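Local coordinates for AGR_C_1268p (Agrobacterium tumefaciens str. C58, PDB 2GHS), which is a regucalcin-like protein of the SMP-30 family that probably hydrolyses sugar lactones at a site holding a divalent metal ion, at residues Y194-V206 with A219-D233. Sequence-based numbering, arbitrary orientation.
Sequences YFVDTKVNRLMRV and AEVFIDSTGIKGGMD
Ala219 sets its methyl among Met204 CE, Val206 CG2 and Phe195 CE1, a spot where a small side chain fits. Next to it, Glu220 and Arg205 exchange two backbone hydrogen bonds, and the aliphatic CG of Glu220 lies over one face of the Arg205 guanidinium; the carboxylate itself turns to Lys218. Val221 packs its CG2 against the selenium of Met204, a selenomethionine whose chain bends to reach it. At Phe222 the strand makes a classic beta bulge: Phe222 N (2.8 Å) and Ile223 N (3.1 Å) both donate to Leu203 O. The Phe222 side chain runs alongside Leu203, its chi1 of -180° swinging CG to the far side from N; Leu203 CD2 touches the ring edge, and Phe222 CD2 comes 3.7 Å from Tyr194 CE1, the two rings slid well apart. Strand 220-224 is the outermost strand of a beta-propeller blade, antiparallel to 202-207, and the chain then passes to the inner strand of the next, 231-237.

Asp224 makes a weak, long salt bridge, its OD2 3.5 Å from Arg202 NE at the guanidinium edge; a water accepts from NH2 and donates to OD2. Asp224 OD1 holds Thr226 N in an Asx turn. Ser225 grips Asn201 O twice, through N and OG. At Gly227, in a type II turn, a CB would jam against the preceding carbonyl O. Asn201 suits its place by offering donor and acceptor in one amide: ND2 donates to Gly230 O, and Met232 N donates to OD1 (2.9 Å, N-H...O 167°). On Gly231 a CB would collide with Thr198 CG2. Met232, also selenomethionine, crosses Leu203 at about a right angle, and its carbonyl O takes Thr198 OG1 at 2.7 Å. That hydroxyl also bonds Asn182, which shares the predicted metal site with Asp233, the predicted proton donor/acceptor.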
loop_
_atom_site.group_PDB
_atom_site.type_symbol
_atom_site.label_atom_id
_atom_site.label_comp_id
_atom_site.label_asym_id
_atom_site.label_seq_id
_atom_site.Cartn_x
_atom_site.Cartn_y
_atom_site.Cartn_z
ATOM N N TYR A 194 12.270 -2.491 1.461
ATOM C CA TYR A 194 12.169 -1.170 2.046
ATOM C C TYR A 194 10.949 -1.089 2.958
ATOM O O TYR A 194 9.947 -1.756 2.732
ATOM C CB TYR A 194 12.022 -0.094 0.957
ATOM C CG TYR A 194 13.119 -0.128 -0.091
ATOM C CD1 TYR A 194 14.337 0.444 0.151
ATOM C CD2 TYR A 194 12.906 -0.709 -1.341
ATOM C CE1 TYR A 194 15.348 0.395 -0.763
ATOM C CE2 TYR A 194 13.876 -0.722 -2.303
ATOM C CZ TYR A 194 15.120 -0.180 -2.016
ATOM O OH TYR A 194 16.123 -0.172 -2.962
ATOM N N PHE A 195 11.064 -0.296 4.014
ATOM C CA PHE A 195 9.941 0.012 4.897
ATOM C C PHE A 195 10.227 1.257 5.710
ATOM O O PHE A 195 11.350 1.703 5.802
ATOM C CB PHE A 195 9.584 -1.158 5.848
ATOM C CG PHE A 195 10.556 -1.393 6.942
ATOM C CD1 PHE A 195 11.661 -2.208 6.765
ATOM C CD2 PHE A 195 10.353 -0.795 8.179
ATOM C CE1 PHE A 195 12.559 -2.407 7.830
ATOM C CE2 PHE A 195 11.239 -1.021 9.238
ATOM C CZ PHE A 195 12.330 -1.826 9.042
ATOM N N VAL A 196 9.182 1.798 6.316
ATOM C CA VAL A 196 9.320 2.975 7.161
ATOM C C VAL A 196 8.375 2.828 8.341
ATOM O O VAL A 196 7.403 2.085 8.265
ATOM C CB VAL A 196 8.944 4.291 6.390
ATOM C CG1 VAL A 196 7.402 4.466 6.168
ATOM C CG2 VAL A 196 9.520 5.542 7.063
ATOM N N ASP A 197 8.689 3.544 9.419
ATOM C CA ASP A 197 7.738 3.784 10.515
ATOM C C ASP A 197 7.324 5.233 10.252
ATOM O O ASP A 197 8.137 6.153 10.354
ATOM C CB ASP A 197 8.386 3.608 11.861
ATOM C CG ASP A 197 7.438 3.905 13.022
ATOM O OD1 ASP A 197 6.322 4.466 12.814
ATOM O OD2 ASP A 197 7.837 3.585 14.164
ATOM N N THR A 198 6.075 5.443 9.857
ATOM C CA THR A 198 5.598 6.790 9.471
ATOM C C THR A 198 5.786 7.826 10.575
ATOM O O THR A 198 5.938 8.990 10.297
ATOM C CB THR A 198 4.130 6.745 9.006
ATOM O OG1 THR A 198 4.001 5.824 7.914
ATOM C CG2 THR A 198 3.642 8.111 8.503
ATOM N N LYS A 199 5.789 7.397 11.830
ATOM C CA LYS A 199 6.028 8.328 12.936
ATOM C C LYS A 199 7.498 8.810 13.041
ATOM O O LYS A 199 7.781 9.803 13.733
ATOM C CB LYS A 199 5.607 7.689 14.254
ATOM C CG LYS A 199 4.108 7.436 14.367
ATOM N N VAL A 200 8.415 8.102 12.369
ATOM C CA VAL A 200 9.852 8.336 12.447
ATOM C C VAL A 200 10.387 8.892 11.123
ATOM O O VAL A 200 11.229 9.809 11.108
ATOM C CB VAL A 200 10.567 7.018 12.821
ATOM C CG1 VAL A 200 12.087 7.136 12.687
ATOM C CG2 VAL A 200 10.156 6.552 14.230
ATOM N N ASN A 201 9.854 8.402 10.005
ATOM C CA ASN A 201 10.191 8.919 8.671
ATOM C C ASN A 201 11.648 8.657 8.269
ATOM O O ASN A 201 12.252 9.438 7.526
ATOM C CB ASN A 201 9.869 10.420 8.536
ATOM C CG ASN A 201 8.454 10.698 8.022
ATOM O OD1 ASN A 201 7.782 9.823 7.455
ATOM N ND2 ASN A 201 7.999 11.928 8.238
ATOM N N ARG A 202 12.198 7.546 8.751
ATOM C CA ARG A 202 13.458 7.038 8.234
ATOM C C ARG A 202 13.209 5.792 7.427
ATOM O O ARG A 202 12.942 4.704 7.981
ATOM C CB ARG A 202 14.470 6.761 9.337
ATOM C CG ARG A 202 14.869 8.002 10.054
ATOM C CD ARG A 202 16.127 7.824 10.902
ATOM N NE ARG A 202 16.401 9.071 11.642
ATOM C CZ ARG A 202 16.009 9.319 12.895
ATOM N NH1 ARG A 202 15.355 8.395 13.591
ATOM N NH2 ARG A 202 16.295 10.493 13.468
ATOM N N LEU A 203 13.262 5.935 6.118
ATOM C CA LEU A 203 12.989 4.804 5.225
ATOM C C LEU A 203 14.214 3.879 5.260
ATOM O O LEU A 203 15.359 4.310 5.001
ATOM C CB LEU A 203 12.678 5.294 3.811
ATOM C CG LEU A 203 12.180 4.221 2.830
ATOM C CD1 LEU A 203 11.234 4.834 1.788
ATOM C CD2 LEU A 203 13.360 3.544 2.167
HETATM N N MSE A 204 13.971 2.633 5.605
HETATM C CA MSE A 204 15.009 1.639 5.778
HETATM C C MSE A 204 15.126 0.779 4.526
HETATM O O MSE A 204 14.147 0.561 3.831
HETATM C CB MSE A 204 14.620 0.725 6.932
HETATM C CG MSE A 204 14.193 1.459 8.182
HETATM SE SE MSE A 204 15.551 2.646 8.910
HETATM C CE MSE A 204 16.830 1.351 9.579
ATOM N N ARG A 205 16.330 0.274 4.268
ATOM C CA ARG A 205 16.546 -0.785 3.301
ATOM C C ARG A 205 17.063 -2.019 4.011
ATOM O O ARG A 205 17.807 -1.916 5.009
ATOM C CB ARG A 205 17.513 -0.326 2.196
ATOM C CG ARG A 205 18.921 -0.038 2.624
ATOM C CD ARG A 205 19.947 0.160 1.423
ATOM N NE ARG A 205 21.298 0.427 1.924
ATOM C CZ ARG A 205 22.167 -0.484 2.388
ATOM N NH1 ARG A 205 21.866 -1.785 2.399
ATOM N NH2 ARG A 205 23.349 -0.086 2.854
ATOM N N VAL A 206 16.658 -3.178 3.504
ATOM C CA VAL A 206 16.939 -4.462 4.115
ATOM C C VAL A 206 17.456 -5.439 3.020
ATOM O O VAL A 206 16.779 -5.702 2.049
ATOM C CB VAL A 206 15.635 -5.074 4.740
ATOM C CG1 VAL A 206 15.965 -6.341 5.551
ATOM C CG2 VAL A 206 14.937 -4.086 5.600
ATOM N N ALA A 219 18.465 -4.001 8.975
ATOM C CA ALA A 219 17.951 -2.822 8.260
ATOM C C ALA A 219 18.952 -1.697 8.398
ATOM O O ALA A 219 19.558 -1.540 9.462
ATOM C CB ALA A 219 16.600 -2.388 8.822
ATOM N N GLU A 220 19.113 -0.933 7.304
ATOM C CA GLU A 220 19.992 0.237 7.210
ATOM C C GLU A 220 19.158 1.453 6.842
ATOM O O GLU A 220 18.215 1.339 6.058
ATOM C CB GLU A 220 21.018 0.036 6.092
ATOM C CG GLU A 220 21.763 -1.316 6.140
ATOM C CD GLU A 220 22.767 -1.420 7.273
ATOM O OE1 GLU A 220 23.282 -0.373 7.748
ATOM O OE2 GLU A 220 23.053 -2.571 7.685
ATOM N N VAL A 221 19.497 2.623 7.362
ATOM C CA VAL A 221 18.793 3.855 6.971
ATOM C C VAL A 221 19.149 4.214 5.540
ATOM O O VAL A 221 20.322 4.385 5.207
ATOM C CB VAL A 221 19.124 5.041 7.873
ATOM C CG1 VAL A 221 18.426 6.327 7.403
ATOM C CG2 VAL A 221 18.744 4.774 9.310
ATOM N N PHE A 222 18.143 4.297 4.678
ATOM C CA PHE A 222 18.332 4.621 3.280
ATOM C C PHE A 222 17.955 6.083 2.977
ATOM O O PHE A 222 18.763 6.815 2.375
ATOM C CB PHE A 222 17.529 3.624 2.427
ATOM C CG PHE A 222 17.626 3.831 0.931
ATOM C CD1 PHE A 222 18.848 3.982 0.291
ATOM C CD2 PHE A 222 16.477 3.802 0.160
ATOM C CE1 PHE A 222 18.908 4.128 -1.090
ATOM C CE2 PHE A 222 16.540 3.940 -1.236
ATOM C CZ PHE A 222 17.748 4.110 -1.852
ATOM N N ILE A 223 16.762 6.506 3.404
ATOM C CA ILE A 223 16.302 7.907 3.238
ATOM C C ILE A 223 15.829 8.492 4.589
ATOM O O ILE A 223 14.829 8.021 5.151
ATOM C CB ILE A 223 15.153 7.999 2.181
ATOM C CG1 ILE A 223 15.626 7.415 0.830
ATOM C CG2 ILE A 223 14.662 9.463 2.063
ATOM C CD1 ILE A 223 14.511 7.092 -0.174
ATOM N N ASP A 224 16.580 9.485 5.101
ATOM C CA ASP A 224 16.229 10.157 6.342
ATOM C C ASP A 224 15.397 11.385 5.955
ATOM O O ASP A 224 15.921 12.381 5.411
ATOM C CB ASP A 224 17.489 10.588 7.104
ATOM C CG ASP A 224 17.180 11.112 8.505
ATOM O OD1 ASP A 224 16.045 11.549 8.761
ATOM O OD2 ASP A 224 18.096 11.095 9.343
ATOM N N SER A 225 14.103 11.301 6.225
ATOM C CA SER A 225 13.199 12.423 5.955
ATOM C C SER A 225 12.577 12.889 7.270
ATOM O O SER A 225 11.469 13.398 7.298
ATOM C CB SER A 225 12.123 12.056 4.910
ATOM O OG SER A 225 11.165 11.122 5.396
ATOM N N THR A 226 13.318 12.726 8.369
ATOM C CA THR A 226 12.813 13.052 9.707
ATOM C C THR A 226 12.639 14.550 9.874
ATOM O O THR A 226 13.514 15.334 9.535
ATOM C CB THR A 226 13.755 12.556 10.803
ATOM O OG1 THR A 226 13.897 11.130 10.726
ATOM C CG2 THR A 226 13.239 12.968 12.209
ATOM N N GLY A 227 11.486 14.943 10.406
ATOM C CA GLY A 227 11.182 16.346 10.601
ATOM C C GLY A 227 10.683 17.088 9.368
ATOM O O GLY A 227 10.233 18.238 9.483
ATOM N N ILE A 228 10.786 16.454 8.198
ATOM C CA ILE A 228 10.292 17.069 6.962
ATOM C C ILE A 228 8.800 16.836 6.902
ATOM O O ILE A 228 8.299 15.778 7.332
ATOM C CB ILE A 228 11.013 16.537 5.715
ATOM C CG1 ILE A 228 12.526 16.684 5.892
ATOM C CG2 ILE A 228 10.525 17.260 4.440
ATOM C CD1 ILE A 228 12.967 18.032 6.487
ATOM N N LYS A 229 8.080 17.853 6.426
ATOM C CA LYS A 229 6.658 17.877 6.599
ATOM C C LYS A 229 5.998 16.678 5.934
ATOM O O LYS A 229 6.400 16.240 4.852
ATOM C CB LYS A 229 6.067 19.169 6.042
ATOM C CG LYS A 229 4.559 19.288 6.181
ATOM C CD LYS A 229 4.041 20.673 5.733
ATOM C CE LYS A 229 2.499 20.796 5.924
ATOM N NZ LYS A 229 1.720 19.584 5.479
ATOM N N GLY A 230 4.982 16.169 6.605
ATOM C CA GLY A 230 4.239 15.030 6.108
ATOM C C GLY A 230 4.838 13.684 6.514
ATOM O O GLY A 230 5.972 13.607 6.986
ATOM N N GLY A 231 4.050 12.639 6.337
ATOM C CA GLY A 231 4.388 11.267 6.711
ATOM C C GLY A 231 4.598 10.376 5.513
ATOM O O GLY A 231 3.805 10.432 4.585
HETATM N N MSE A 232 5.659 9.578 5.531
HETATM C CA MSE A 232 5.904 8.627 4.442
HETATM C C MSE A 232 4.909 7.490 4.595
HETATM O O MSE A 232 4.937 6.746 5.586
HETATM C CB MSE A 232 7.329 8.110 4.446
HETATM C CG MSE A 232 8.335 9.203 4.251
HETATM SE SE MSE A 232 10.151 8.448 4.149
HETATM C CE MSE A 232 10.289 8.275 2.221
ATOM N N ASP A 233 4.010 7.370 3.609
ATOM C CA ASP A 233 2.963 6.358 3.665
ATOM C C ASP A 233 3.314 5.217 2.683
ATOM O O ASP A 233 4.448 4.754 2.693
ATOM C CB ASP A 233 1.587 7.015 3.381
ATOM C CG ASP A 233 0.843 7.381 4.639
ATOM O OD1 ASP A 233 1.491 7.759 5.656
ATOM O OD2 ASP A 233 -0.396 7.295 4.608
HETATM O O HOH W 1 9.157 13.165 10.833
HETATM O O HOH W 2 17.554 12.657 11.482
#